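Local atomic coordinates of polyphosphate kinase (Porphyromonas gingivalis, PDB entry 2O8R), a protein that probably catalyses the reversible transfer of the terminal phosphate of ATP to a growing long-chain polyphosphate, with magnesium as cofactor. Residues A[7-12]-A[574-579]; A[166-171]-A[224-229]; A[204-209]-A[310-315]; A[647-652]-A[676-681]. The protein carries 3 engineered substitutions. One frame throughout, in Å; residues are numbered along the deposited sequence.

Contact 1: A[7-12]-A[574-579]; sequences AYPFFR and CLVPDM
F11, in the loop that leads into helix 13-29, rests its ring on V576, in the loop between strands 564-569 and 585-589. V576 CB stands over one face of the ring, displaced toward the rim and 3.7 Å from the F11 centroid. This is a CH-pi contact, with CB 19° off the ring normal. P577 also takes part, with its CD 3.6 Å from F11 CE2, approaching the ring obliquely. The backbones are tied by one hydrogen bond, from F11 N to C574 O (3.0 Å, 148° at the hydrogen). The same carbonyl oxygen receives a CA-H...O contact from F10 CA at 3.3 Å and sits at the edge of the F10 ring. The contact thus joins the N-terminal region of a PPK1 chain to its second C-terminal, phospholipase D-like domain. One residue before F10, the side chain of P9 crosses that of V576 at about a right angle, with P9 CB 3.5 Å from V576 CG1. The hydroxyl of Y556, on helix 549-560, is hydrogen-bonded to V576 N and, weakly, to P9 O. The side chain of C574 lies about 5 Å from a bound sulfate, probably from the crystallisation liquor.

Contact 2: A[166-171]-A[224-229]; sequences VRLKEK and YEVMDS
K169 and E225 form a hydrogen-bonded antiparallel pair in which both bonds are made. E225 N gives to K169 O at 2.7 Å, and K169 N gives to E225 O at 3.2 Å, almost straight at 176°. Further along, R167 is shared between two residues. R167 O accepts from M227 N at 2.9 Å, while R167 N gives to D228 O, also at 2.9 Å. The amide and carbonyl of R167 are therefore both satisfied across this edge. V166 and L168 bond the other way, to A180 and S178 of strand 178-183. L168, on the face it shares with V166 and V226, puts CD1 over the centre of the Y224 ring. E170 CG lies 3.7 Å from Y224 CE1. M227 CB meets the R167 guanidinium at its edge, in plane, and that group makes a cation-pi contact with Y177. K152 of the second subunit packs on Y224. Two residues, M227 and D228, facing the single R167 are consistent with a classic beta bulge, here within the antiparallel part of the mixed sheet of the PPK1 middle domain.

Contact 3: A[204-209]-A[310-315]; sequences YYYSFL and PNPFAP
F313, which meets Y204 across the contact, gives its backbone N-H to N311 OD1 at 2.8 Å. The bond closes an Asx turn, with the donor 46° out of the carbonyl plane of N311. N311 ND2 gives a hydrogen bond to R316 O. This turn presents P312 and F313 to strand 204-208. P312 CB sits over the centre of the Y204 ring, 3.6 Å from the centroid, as a CH-pi contact. Y204 also turns its edge to the face of F313 in an offset edge-to-face pair, planes at 89° and centroids 5.2 Å apart. Strand 204-208 is the middle strand of a small three-stranded sheet, between 115-118 and 192-195. I115, on strand 115-118, touches Y206, P312 and F313. Y206 and P312 meet tip to tip, with Y206 OH 3.4 Å from P312 CD. P310 slides past Y206 in the opposite direction, its CG 3.7 Å from Y206 CE1 and its CD over one ring face. Y36 of helix 35-63 touches N311 and P312.

Contact 4: A[647-652]-A[676-681]; sequences EIQLRD and VRAQAA
D652 points its carboxylate at the start of helix 678-691. Its CG lies anti to the backbone N (chi1 -176°), which carries the carboxylate toward A678. D652 OD1 accepts from A678 N at 2.8 Å, a nearly straight bond (167°) that meets the oxygen on its anti side, 28° out of the carboxylate plane. D652 OD2 is gripped by three amides of the following loop, those of I654, K655 and A656. The carboxylate thus bridges that loop and the helix start, where the helix end would probably favour its negative charge. D652 CA makes a CA-H...O contact of 3.3 Å with V676 O. One turn earlier in the first helix, I648 directs its CG2 branch at the second helix, 3.6 Å from A681 CB and 4.0 Å from A678 CA. A678 CB faces the backbone of the first helix, 3.8 Å from Q649 CA. V676 CG1 lies against R651 O. The amide of Q649 turns to E596 and K542, and its side chain is about 9 Å from that of R570, a predicted ATP-binding residue. R677, at the N-cap position, forms a salt bridge with D592. A678 and A681 both face helix 636-651, and here helix 678-691 packs against it through methyl groups, within the second phospholipase D-like domain.

How the contacts relate
From the N terminus, contact 1 opens first, at 7-12, and closes only at 574-579. It ties the N-terminal region to the second C-terminal domain across most of the chain. Contacts 2 and 3 both fall within that long loop, and they cross. Segment 166-171 comes first, then 204-209, then 224-229, then 310-315. Contact 2 joins two strands of the middle-domain sheet, while contact 3 joins a smaller sheet to the loop between strand 294-297 and helix 328-331. Their nearest atoms are about 10 Å apart. Contact 4 follows in series, closing a short loop between two helices of the second C-terminal domain. Its centre lies about 27 Å from that of contact 1.

Contact 1: A[7-12]-A[574-579]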
loop_
_atom_site.group_PDB
_atom_site.type_symbol
_atom_site.label_atom_id
_atom_site.label_comp_id
_atom_site.label_asym_id
_atom_site.label_seq_id
_atom_site.Cartn_x
_atom_site.Cartn_y
_atom_site.Cartn_z
ATOM N N ALA A 7 -34.997 15.494 -35.253
ATOM C CA ALA A 7 -35.763 16.061 -34.136
ATOM C C ALA A 7 -35.781 15.165 -32.899
ATOM O O ALA A 7 -36.800 15.085 -32.197
ATOM C CB ALA A 7 -37.207 16.377 -34.590
ATOM N N TYR A 8 -34.651 14.516 -32.623
ATOM C CA TYR A 8 -34.582 13.477 -31.589
ATOM C C TYR A 8 -34.278 13.969 -30.178
ATOM O O TYR A 8 -33.391 14.796 -29.974
ATOM C CB TYR A 8 -33.579 12.406 -31.989
ATOM C CG TYR A 8 -34.064 11.545 -33.122
ATOM C CD1 TYR A 8 -35.044 10.578 -32.915
ATOM C CD2 TYR A 8 -33.538 11.686 -34.402
ATOM C CE1 TYR A 8 -35.485 9.771 -33.960
ATOM C CE2 TYR A 8 -33.969 10.880 -35.452
ATOM C CZ TYR A 8 -34.945 9.929 -35.227
ATOM O OH TYR A 8 -35.386 9.136 -36.270
ATOM N N PRO A 9 -34.988 13.418 -29.190
ATOM C CA PRO A 9 -34.766 13.746 -27.784
ATOM C C PRO A 9 -33.525 13.048 -27.205
ATOM O O PRO A 9 -33.190 11.929 -27.621
ATOM C CB PRO A 9 -36.025 13.208 -27.113
ATOM C CG PRO A 9 -36.395 12.016 -27.937
ATOM C CD PRO A 9 -36.031 12.388 -29.358
ATOM N N PHE A 10 -32.848 13.721 -26.273
ATOM C CA PHE A 10 -31.694 13.163 -25.552
ATOM C C PHE A 10 -31.636 13.689 -24.126
ATOM O O PHE A 10 -31.731 14.899 -23.912
ATOM C CB PHE A 10 -30.375 13.549 -26.222
ATOM C CG PHE A 10 -30.220 13.051 -27.628
ATOM C CD1 PHE A 10 -29.762 11.769 -27.881
ATOM C CD2 PHE A 10 -30.500 13.879 -28.701
ATOM C CE1 PHE A 10 -29.600 11.314 -29.179
ATOM C CE2 PHE A 10 -30.345 13.429 -30.001
ATOM C CZ PHE A 10 -29.884 12.146 -30.239
ATOM N N PHE A 11 -31.456 12.800 -23.154
ATOM C CA PHE A 11 -31.190 13.235 -21.786
ATOM C C PHE A 11 -29.840 13.897 -21.770
ATOM O O PHE A 11 -28.966 13.512 -22.546
ATOM C CB PHE A 11 -31.104 12.052 -20.841
ATOM C CG PHE A 11 -32.405 11.387 -20.577
ATOM C CD1 PHE A 11 -33.514 12.129 -20.194
ATOM C CD2 PHE A 11 -32.511 10.001 -20.677
ATOM C CE1 PHE A 11 -34.723 11.492 -19.938
ATOM C CE2 PHE A 11 -33.704 9.355 -20.415
ATOM C CZ PHE A 11 -34.823 10.099 -20.047
ATOM N N ARG A 12 -29.665 14.891 -20.903
ATOM C CA ARG A 12 -28.333 15.410 -20.608
ATOM C C ARG A 12 -27.566 14.325 -19.846
ATOM O O ARG A 12 -28.148 13.594 -19.043
ATOM C CB ARG A 12 -28.439 16.681 -19.783
ATOM C CG ARG A 12 -29.324 17.706 -20.443
ATOM C CD ARG A 12 -29.359 19.041 -19.722
ATOM N NE ARG A 12 -30.435 19.870 -20.263
ATOM C CZ ARG A 12 -30.314 20.705 -21.296
ATOM N NH1 ARG A 12 -29.148 20.850 -21.919
ATOM N NH2 ARG A 12 -31.372 21.397 -21.711
ATOM N N CYS A 574 -28.462 8.241 -22.323
ATOM C CA CYS A 574 -28.983 9.494 -22.887
ATOM C C CYS A 574 -30.101 9.258 -23.862
ATOM O O CYS A 574 -30.708 10.203 -24.350
ATOM C CB CYS A 574 -27.888 10.272 -23.601
ATOM S SG CYS A 574 -26.569 10.843 -22.529
ATOM N N LEU A 575 -30.348 7.996 -24.173
ATOM C CA LEU A 575 -31.513 7.621 -24.941
ATOM C C LEU A 575 -32.701 7.752 -24.008
ATOM O O LEU A 575 -32.666 7.250 -22.897
ATOM C CB LEU A 575 -31.376 6.190 -25.441
ATOM C CG LEU A 575 -32.461 5.630 -26.353
ATOM C CD1 LEU A 575 -31.845 4.694 -27.372
ATOM C CD2 LEU A 575 -33.535 4.914 -25.551
ATOM N N VAL A 576 -33.740 8.443 -24.459
ATOM C CA VAL A 576 -34.918 8.659 -23.633
ATOM C C VAL A 576 -36.063 7.726 -24.000
ATOM O O VAL A 576 -36.551 7.733 -25.133
ATOM C CB VAL A 576 -35.302 10.176 -23.525
ATOM C CG1 VAL A 576 -34.859 10.937 -24.733
ATOM C CG2 VAL A 576 -36.776 10.390 -23.192
ATOM N N PRO A 577 -36.471 6.889 -23.037
ATOM C CA PRO A 577 -37.457 5.849 -23.286
ATOM C C PRO A 577 -38.875 6.394 -23.236
ATOM O O PRO A 577 -39.079 7.552 -22.851
ATOM C CB PRO A 577 -37.226 4.880 -22.132
ATOM C CG PRO A 577 -36.769 5.745 -21.015
ATOM C CD PRO A 577 -36.018 6.896 -21.632
ATOM N N ASP A 578 -39.832 5.550 -23.620
ATOM C CA ASP A 578 -41.258 5.867 -23.569
ATOM C C ASP A 578 -41.586 7.093 -24.405
ATOM O O ASP A 578 -42.309 7.985 -23.972
ATOM C CB ASP A 578 -41.722 6.075 -22.126
ATOM C CG ASP A 578 -41.386 4.907 -21.224
ATOM O OD1 ASP A 578 -41.221 3.777 -21.736
ATOM O OD2 ASP A 578 -41.298 5.129 -19.995
HETATM N N MSE A 579 -41.039 7.124 -25.608
HETATM C CA MSE A 579 -41.251 8.217 -26.530
HETATM C C MSE A 579 -41.642 7.603 -27.850
HETATM O O MSE A 579 -41.378 6.428 -28.070
HETATM C CB MSE A 579 -39.958 8.990 -26.706
HETATM C CG MSE A 579 -39.407 9.535 -25.425
HETATM SE SE MSE A 579 -40.128 11.270 -24.920
HETATM C CE MSE A 579 -41.775 10.808 -23.976
#

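Contact 2: A[166-171]-A[224-229]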
loop_
_atom_site.group_PDB
_atom_site.type_symbol
_atom_site.label_atom_id
_atom_site.label_comp_id
_atom_site.label_asym_id
_atom_site.label_seq_id
_atom_site.Cartn_x
_atom_site.Cartn_y
_atom_site.Cartn_z
ATOM N N VAL A 166 -14.158 25.987 14.689
ATOM C CA VAL A 166 -14.593 26.293 16.056
ATOM C C VAL A 166 -14.759 27.797 16.245
ATOM O O VAL A 166 -13.892 28.571 15.848
ATOM C CB VAL A 166 -13.528 25.833 17.092
ATOM C CG1 VAL A 166 -13.965 26.162 18.499
ATOM C CG2 VAL A 166 -13.240 24.350 16.965
ATOM N N ARG A 167 -15.870 28.205 16.851
ATOM C CA ARG A 167 -16.093 29.600 17.236
ATOM C C ARG A 167 -15.730 29.804 18.702
ATOM O O ARG A 167 -16.184 29.057 19.568
ATOM C CB ARG A 167 -17.554 29.976 17.022
ATOM C CG ARG A 167 -17.918 31.350 17.518
ATOM C CD ARG A 167 -19.243 31.793 16.938
ATOM N NE ARG A 167 -20.377 31.199 17.629
ATOM C CZ ARG A 167 -21.639 31.351 17.244
ATOM N NH1 ARG A 167 -21.922 32.075 16.167
ATOM N NH2 ARG A 167 -22.618 30.774 17.933
ATOM N N LEU A 168 -14.926 30.825 18.981
ATOM C CA LEU A 168 -14.455 31.079 20.340
ATOM C C LEU A 168 -14.772 32.481 20.882
ATOM O O LEU A 168 -14.633 33.478 20.166
ATOM C CB LEU A 168 -12.949 30.845 20.400
ATOM C CG LEU A 168 -12.479 29.471 19.941
ATOM C CD1 LEU A 168 -11.041 29.540 19.446
ATOM C CD2 LEU A 168 -12.632 28.447 21.059
ATOM N N LYS A 169 -15.186 32.545 22.150
ATOM C CA LYS A 169 -15.303 33.809 22.877
ATOM C C LYS A 169 -14.383 33.757 24.086
ATOM O O LYS A 169 -14.376 32.771 24.817
ATOM C CB LYS A 169 -16.740 34.059 23.310
ATOM C CG LYS A 169 -17.046 35.512 23.606
ATOM C CD LYS A 169 -18.282 35.619 24.477
ATOM C CE LYS A 169 -18.216 36.827 25.385
ATOM N NZ LYS A 169 -18.980 36.616 26.653
ATOM N N GLU A 170 -13.620 34.828 24.297
ATOM C CA GLU A 170 -12.444 34.801 25.171
ATOM C C GLU A 170 -12.733 35.051 26.657
ATOM O O GLU A 170 -13.574 34.383 27.251
ATOM C CB GLU A 170 -11.432 35.815 24.653
ATOM C CG GLU A 170 -9.989 35.407 24.814
ATOM C CD GLU A 170 -9.064 36.345 24.078
ATOM O OE1 GLU A 170 -7.870 36.401 24.440
ATOM O OE2 GLU A 170 -9.537 37.032 23.144
ATOM N N LYS A 171 -12.010 35.994 27.257
ATOM C CA LYS A 171 -12.240 36.405 28.643
ATOM C C LYS A 171 -13.245 37.550 28.696
ATOM O O LYS A 171 -14.174 37.537 29.508
ATOM C CB LYS A 171 -10.924 36.833 29.309
ATOM C CG LYS A 171 -11.089 37.645 30.603
ATOM C CD LYS A 171 -11.678 36.807 31.735
ATOM C CE LYS A 171 -12.418 37.667 32.741
ATOM N NZ LYS A 171 -13.297 36.832 33.604
ATOM N N TYR A 224 -10.500 30.127 26.445
ATOM C CA TYR A 224 -11.706 30.536 25.724
ATOM C C TYR A 224 -12.911 29.765 26.196
ATOM O O TYR A 224 -12.785 28.681 26.761
ATOM C CB TYR A 224 -11.584 30.269 24.224
ATOM C CG TYR A 224 -10.435 30.938 23.531
ATOM C CD1 TYR A 224 -10.594 32.174 22.910
ATOM C CD2 TYR A 224 -9.190 30.323 23.470
ATOM C CE1 TYR A 224 -9.539 32.787 22.265
ATOM C CE2 TYR A 224 -8.129 30.927 22.823
ATOM C CZ TYR A 224 -8.305 32.159 22.222
ATOM O OH TYR A 224 -7.241 32.752 21.581
ATOM N N GLU A 225 -14.082 30.330 25.925
ATOM C CA GLU A 225 -15.346 29.636 26.068
ATOM C C GLU A 225 -15.712 29.115 24.675
ATOM O O GLU A 225 -16.017 29.899 23.775
ATOM C CB GLU A 225 -16.417 30.599 26.590
ATOM C CG GLU A 225 -17.463 29.966 27.488
ATOM C CD GLU A 225 -16.888 29.490 28.810
ATOM O OE1 GLU A 225 -17.298 28.408 29.289
ATOM O OE2 GLU A 225 -16.019 30.197 29.367
ATOM N N VAL A 226 -15.643 27.797 24.494
ATOM C CA VAL A 226 -15.878 27.176 23.193
ATOM C C VAL A 226 -17.359 27.255 22.841
ATOM O O VAL A 226 -18.184 26.583 23.454
ATOM C CB VAL A 226 -15.446 25.695 23.175
ATOM C CG1 VAL A 226 -15.541 25.154 21.779
ATOM C CG2 VAL A 226 -14.034 25.520 23.719
HETATM N N MSE A 227 -17.692 28.068 21.845
HETATM C CA MSE A 227 -19.094 28.378 21.545
HETATM C C MSE A 227 -19.801 27.316 20.740
HETATM O O MSE A 227 -20.912 26.914 21.068
HETATM C CB MSE A 227 -19.218 29.748 20.874
HETATM C CG MSE A 227 -18.567 30.848 21.699
HETATM SE SE MSE A 227 -19.504 31.324 23.359
HETATM C CE MSE A 227 -19.361 29.746 24.497
ATOM N N ASP A 228 -19.144 26.869 19.685
ATOM C CA ASP A 228 -19.699 25.873 18.807
ATOM C C ASP A 228 -18.570 25.404 17.910
ATOM O O ASP A 228 -17.550 26.084 17.770
ATOM C CB ASP A 228 -20.828 26.481 17.969
ATOM C CG ASP A 228 -21.931 25.480 17.635
ATOM O OD1 ASP A 228 -21.651 24.264 17.505
ATOM O OD2 ASP A 228 -23.091 25.925 17.493
ATOM N N SER A 229 -18.740 24.220 17.338
ATOM C CA SER A 229 -17.897 23.784 16.248
ATOM C C SER A 229 -18.784 23.193 15.167
ATOM O O SER A 229 -19.916 22.778 15.438
ATOM C CB SER A 229 -16.830 22.792 16.719
ATOM O OG SER A 229 -17.399 21.567 17.132
#

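Contact 3: A[204-209]-A[310-315]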
loop_
_atom_site.group_PDB
_atom_site.type_symbol
_atom_site.label_atom_id
_atom_site.label_comp_id
_atom_site.label_asym_id
_atom_site.label_seq_id
_atom_site.Cartn_x
_atom_site.Cartn_y
_atom_site.Cartn_z
ATOM N N TYR A 204 -22.513 -3.056 20.940
ATOM C CA TYR A 204 -21.188 -2.583 20.598
ATOM C C TYR A 204 -21.312 -1.074 20.381
ATOM O O TYR A 204 -22.325 -0.596 19.855
ATOM C CB TYR A 204 -20.707 -3.263 19.330
ATOM C CG TYR A 204 -20.261 -4.680 19.553
ATOM C CD1 TYR A 204 -18.928 -4.964 19.805
ATOM C CD2 TYR A 204 -21.160 -5.736 19.497
ATOM C CE1 TYR A 204 -18.501 -6.256 20.013
ATOM C CE2 TYR A 204 -20.739 -7.044 19.703
ATOM C CZ TYR A 204 -19.403 -7.289 19.970
ATOM O OH TYR A 204 -18.942 -8.566 20.185
ATOM N N TYR A 205 -20.296 -0.325 20.799
ATOM C CA TYR A 205 -20.373 1.121 20.756
ATOM C C TYR A 205 -19.368 1.693 19.786
ATOM O O TYR A 205 -18.227 1.224 19.721
ATOM C CB TYR A 205 -20.166 1.705 22.146
ATOM C CG TYR A 205 -21.285 1.337 23.082
ATOM C CD1 TYR A 205 -22.448 2.104 23.143
ATOM C CD2 TYR A 205 -21.196 0.201 23.886
ATOM C CE1 TYR A 205 -23.488 1.756 23.991
ATOM C CE2 TYR A 205 -22.222 -0.150 24.734
ATOM C CZ TYR A 205 -23.365 0.628 24.783
ATOM O OH TYR A 205 -24.378 0.265 25.634
ATOM N N TYR A 206 -19.797 2.694 19.016
ATOM C CA TYR A 206 -18.873 3.409 18.154
ATOM C C TYR A 206 -19.087 4.905 18.214
ATOM O O TYR A 206 -20.198 5.386 18.440
ATOM C CB TYR A 206 -18.986 2.915 16.716
ATOM C CG TYR A 206 -18.668 1.459 16.578
ATOM C CD1 TYR A 206 -17.348 1.020 16.556
ATOM C CD2 TYR A 206 -19.687 0.511 16.484
ATOM C CE1 TYR A 206 -17.041 -0.321 16.431
ATOM C CE2 TYR A 206 -19.393 -0.841 16.364
ATOM C CZ TYR A 206 -18.064 -1.247 16.341
ATOM O OH TYR A 206 -17.751 -2.577 16.228
ATOM N N SER A 207 -18.007 5.638 18.001
ATOM C CA SER A 207 -18.063 7.085 17.991
ATOM C C SER A 207 -17.314 7.588 16.792
ATOM O O SER A 207 -16.297 6.999 16.415
ATOM C CB SER A 207 -17.384 7.633 19.232
ATOM O OG SER A 207 -18.170 7.391 20.371
ATOM N N PHE A 208 -17.820 8.668 16.198
ATOM C CA PHE A 208 -17.066 9.438 15.200
ATOM C C PHE A 208 -15.875 10.079 15.896
ATOM O O PHE A 208 -15.989 10.590 17.017
ATOM C CB PHE A 208 -17.914 10.562 14.592
ATOM C CG PHE A 208 -19.031 10.084 13.691
ATOM C CD1 PHE A 208 -18.876 10.090 12.312
ATOM C CD2 PHE A 208 -20.241 9.665 14.215
ATOM C CE1 PHE A 208 -19.902 9.674 11.477
ATOM C CE2 PHE A 208 -21.270 9.254 13.387
ATOM C CZ PHE A 208 -21.100 9.258 12.015
ATOM N N LEU A 209 -14.735 10.055 15.232
ATOM C CA LEU A 209 -13.560 10.734 15.739
ATOM C C LEU A 209 -13.856 12.205 16.029
ATOM O O LEU A 209 -13.503 12.704 17.103
ATOM C CB LEU A 209 -12.418 10.611 14.736
ATOM C CG LEU A 209 -10.997 10.902 15.203
ATOM C CD1 LEU A 209 -10.737 10.255 16.551
ATOM C CD2 LEU A 209 -10.004 10.401 14.142
ATOM N N PRO A 310 -17.010 -0.774 11.327
ATOM C CA PRO A 310 -16.847 -2.195 11.578
ATOM C C PRO A 310 -18.177 -2.889 11.792
ATOM O O PRO A 310 -19.078 -2.297 12.378
ATOM C CB PRO A 310 -16.037 -2.232 12.880
ATOM C CG PRO A 310 -15.495 -0.865 13.062
ATOM C CD PRO A 310 -16.468 0.048 12.419
ATOM N N ASN A 311 -18.295 -4.118 11.288
ATOM C CA ASN A 311 -19.377 -5.019 11.658
ATOM C C ASN A 311 -18.843 -6.047 12.643
ATOM O O ASN A 311 -18.273 -7.057 12.224
ATOM C CB ASN A 311 -19.924 -5.730 10.424
ATOM C CG ASN A 311 -20.969 -6.802 10.756
ATOM O OD1 ASN A 311 -21.385 -6.983 11.906
ATOM N ND2 ASN A 311 -21.402 -7.514 9.730
ATOM N N PRO A 312 -19.053 -5.814 13.954
ATOM C CA PRO A 312 -18.605 -6.727 14.993
ATOM C C PRO A 312 -19.369 -8.050 15.032
ATOM O O PRO A 312 -19.109 -8.866 15.908
ATOM C CB PRO A 312 -18.884 -5.951 16.273
ATOM C CG PRO A 312 -20.026 -5.107 15.933
ATOM C CD PRO A 312 -19.759 -4.662 14.533
ATOM N N PHE A 313 -20.300 -8.271 14.110
ATOM C CA PHE A 313 -20.944 -9.574 14.026
ATOM C C PHE A 313 -20.487 -10.362 12.818
ATOM O O PHE A 313 -21.288 -10.915 12.080
ATOM C CB PHE A 313 -22.451 -9.444 14.114
ATOM C CG PHE A 313 -22.899 -8.938 15.437
ATOM C CD1 PHE A 313 -22.764 -9.726 16.567
ATOM C CD2 PHE A 313 -23.393 -7.657 15.575
ATOM C CE1 PHE A 313 -23.145 -9.262 17.801
ATOM C CE2 PHE A 313 -23.782 -7.187 16.810
ATOM C CZ PHE A 313 -23.655 -7.988 17.924
ATOM N N ALA A 314 -19.168 -10.417 12.670
ATOM C CA ALA A 314 -18.476 -11.149 11.615
ATOM C C ALA A 314 -19.331 -11.332 10.371
ATOM O O ALA A 314 -19.659 -10.316 9.755
ATOM C CB ALA A 314 -17.875 -12.450 12.140
ATOM N N PRO A 315 -19.745 -12.584 10.022
ATOM C CA PRO A 315 -20.361 -12.764 8.698
ATOM C C PRO A 315 -21.861 -12.472 8.668
ATOM O O PRO A 315 -22.477 -12.497 7.610
ATOM C CB PRO A 315 -20.102 -14.243 8.383
ATOM C CG PRO A 315 -19.654 -14.879 9.673
ATOM C CD PRO A 315 -19.744 -13.855 10.762
#

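Contact 4: A[647-652]-A[676-681]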
loop_
_atom_site.group_PDB
_atom_site.type_symbol
_atom_site.label_atom_id
_atom_site.label_comp_id
_atom_site.label_asym_id
_atom_site.label_seq_id
_atom_site.Cartn_x
_atom_site.Cartn_y
_atom_site.Cartn_z
ATOM N N GLU A 647 -31.275 -13.090 -20.373
ATOM C CA GLU A 647 -32.704 -13.301 -20.179
ATOM C C GLU A 647 -33.007 -13.341 -18.711
ATOM O O GLU A 647 -33.965 -12.711 -18.256
ATOM C CB GLU A 647 -33.190 -14.581 -20.861
ATOM C CG GLU A 647 -33.453 -14.412 -22.346
ATOM C CD GLU A 647 -33.771 -15.715 -23.027
ATOM O OE1 GLU A 647 -34.252 -16.644 -22.338
ATOM O OE2 GLU A 647 -33.540 -15.810 -24.253
ATOM N N ILE A 648 -32.175 -14.052 -17.955
ATOM C CA ILE A 648 -32.270 -13.971 -16.496
ATOM C C ILE A 648 -32.248 -12.510 -16.026
ATOM O O ILE A 648 -33.074 -12.109 -15.211
ATOM C CB ILE A 648 -31.169 -14.761 -15.797
ATOM C CG1 ILE A 648 -31.231 -16.223 -16.241
ATOM C CG2 ILE A 648 -31.309 -14.623 -14.293
ATOM C CD1 ILE A 648 -30.308 -17.152 -15.508
ATOM N N GLN A 649 -31.334 -11.702 -16.561
ATOM C CA GLN A 649 -31.310 -10.307 -16.149
ATOM C C GLN A 649 -32.625 -9.596 -16.490
ATOM O O GLN A 649 -33.172 -8.879 -15.651
ATOM C CB GLN A 649 -30.077 -9.560 -16.679
ATOM C CG GLN A 649 -28.750 -10.148 -16.205
ATOM C CD GLN A 649 -27.606 -9.143 -16.211
ATOM O OE1 GLN A 649 -27.558 -8.236 -17.042
ATOM N NE2 GLN A 649 -26.674 -9.306 -15.275
ATOM N N LEU A 650 -33.158 -9.829 -17.688
ATOM C CA LEU A 650 -34.400 -9.155 -18.120
ATOM C C LEU A 650 -35.635 -9.669 -17.403
ATOM O O LEU A 650 -36.705 -9.074 -17.517
ATOM C CB LEU A 650 -34.615 -9.284 -19.626
ATOM C CG LEU A 650 -33.701 -8.455 -20.518
ATOM C CD1 LEU A 650 -34.009 -8.838 -21.944
ATOM C CD2 LEU A 650 -33.877 -6.943 -20.275
ATOM N N ARG A 651 -35.470 -10.770 -16.671
ATOM C CA ARG A 651 -36.545 -11.398 -15.914
ATOM C C ARG A 651 -36.533 -10.928 -14.456
ATOM O O ARG A 651 -37.539 -11.097 -13.749
ATOM C CB ARG A 651 -36.406 -12.923 -15.985
ATOM C CG ARG A 651 -37.695 -13.721 -15.790
ATOM C CD ARG A 651 -37.425 -15.235 -15.801
ATOM N NE ARG A 651 -36.520 -15.607 -16.889
ATOM C CZ ARG A 651 -35.756 -16.695 -16.893
ATOM N NH1 ARG A 651 -35.785 -17.535 -15.865
ATOM N NH2 ARG A 651 -34.956 -16.943 -17.921
ATOM N N ASP A 652 -35.403 -10.338 -14.024
ATOM C CA ASP A 652 -35.227 -9.814 -12.656
ATOM C C ASP A 652 -36.362 -8.914 -12.217
ATOM O O ASP A 652 -36.582 -7.853 -12.807
ATOM C CB ASP A 652 -33.927 -9.015 -12.528
ATOM C CG ASP A 652 -33.651 -8.543 -11.082
ATOM O OD1 ASP A 652 -32.638 -8.970 -10.515
ATOM O OD2 ASP A 652 -34.434 -7.759 -10.498
ATOM N N VAL A 676 -37.306 -13.290 -8.705
ATOM C CA VAL A 676 -36.044 -13.600 -9.342
ATOM C C VAL A 676 -35.142 -12.386 -9.237
ATOM O O VAL A 676 -35.487 -11.288 -9.695
ATOM C CB VAL A 676 -36.214 -14.078 -10.820
ATOM C CG1 VAL A 676 -37.336 -13.378 -11.491
ATOM C CG2 VAL A 676 -34.924 -13.900 -11.623
ATOM N N ARG A 677 -34.008 -12.582 -8.571
ATOM C CA ARG A 677 -32.958 -11.591 -8.595
ATOM C C ARG A 677 -31.756 -12.161 -9.350
ATOM O O ARG A 677 -31.233 -13.253 -9.048
ATOM C CB ARG A 677 -32.657 -11.035 -7.198
ATOM C CG ARG A 677 -31.309 -11.289 -6.658
ATOM C CD ARG A 677 -30.997 -10.339 -5.517
ATOM N NE ARG A 677 -29.570 -10.378 -5.206
ATOM C CZ ARG A 677 -28.988 -11.333 -4.491
ATOM N NH1 ARG A 677 -29.712 -12.327 -3.996
ATOM N NH2 ARG A 677 -27.680 -11.295 -4.269
ATOM N N ALA A 678 -31.371 -11.416 -10.380
ATOM C CA ALA A 678 -30.495 -11.919 -11.417
ATOM C C ALA A 678 -29.158 -12.434 -10.890
ATOM O O ALA A 678 -28.647 -13.434 -11.391
ATOM C CB ALA A 678 -30.298 -10.860 -12.503
ATOM N N GLN A 679 -28.612 -11.773 -9.871
ATOM C CA GLN A 679 -27.301 -12.146 -9.358
ATOM C C GLN A 679 -27.353 -13.431 -8.541
ATOM O O GLN A 679 -26.395 -14.212 -8.542
ATOM C CB GLN A 679 -26.619 -10.977 -8.627
ATOM C CG GLN A 679 -26.062 -9.912 -9.608
ATOM C CD GLN A 679 -25.367 -8.717 -8.928
ATOM O OE1 GLN A 679 -25.116 -8.712 -7.724
ATOM N NE2 GLN A 679 -25.039 -7.714 -9.716
ATOM N N ALA A 680 -28.479 -13.679 -7.878
ATOM C CA ALA A 680 -28.692 -14.998 -7.277
ATOM C C ALA A 680 -28.922 -16.048 -8.368
ATOM O O ALA A 680 -28.225 -17.059 -8.435
ATOM C CB ALA A 680 -29.846 -14.968 -6.305
ATOM N N ALA A 681 -29.867 -15.770 -9.256
ATOM C CA ALA A 681 -30.294 -16.748 -10.249
ATOM C C ALA A 681 -29.192 -17.195 -11.208
ATOM O O ALA A 681 -29.120 -18.375 -11.571
ATOM C CB ALA A 681 -31.479 -16.213 -11.020
#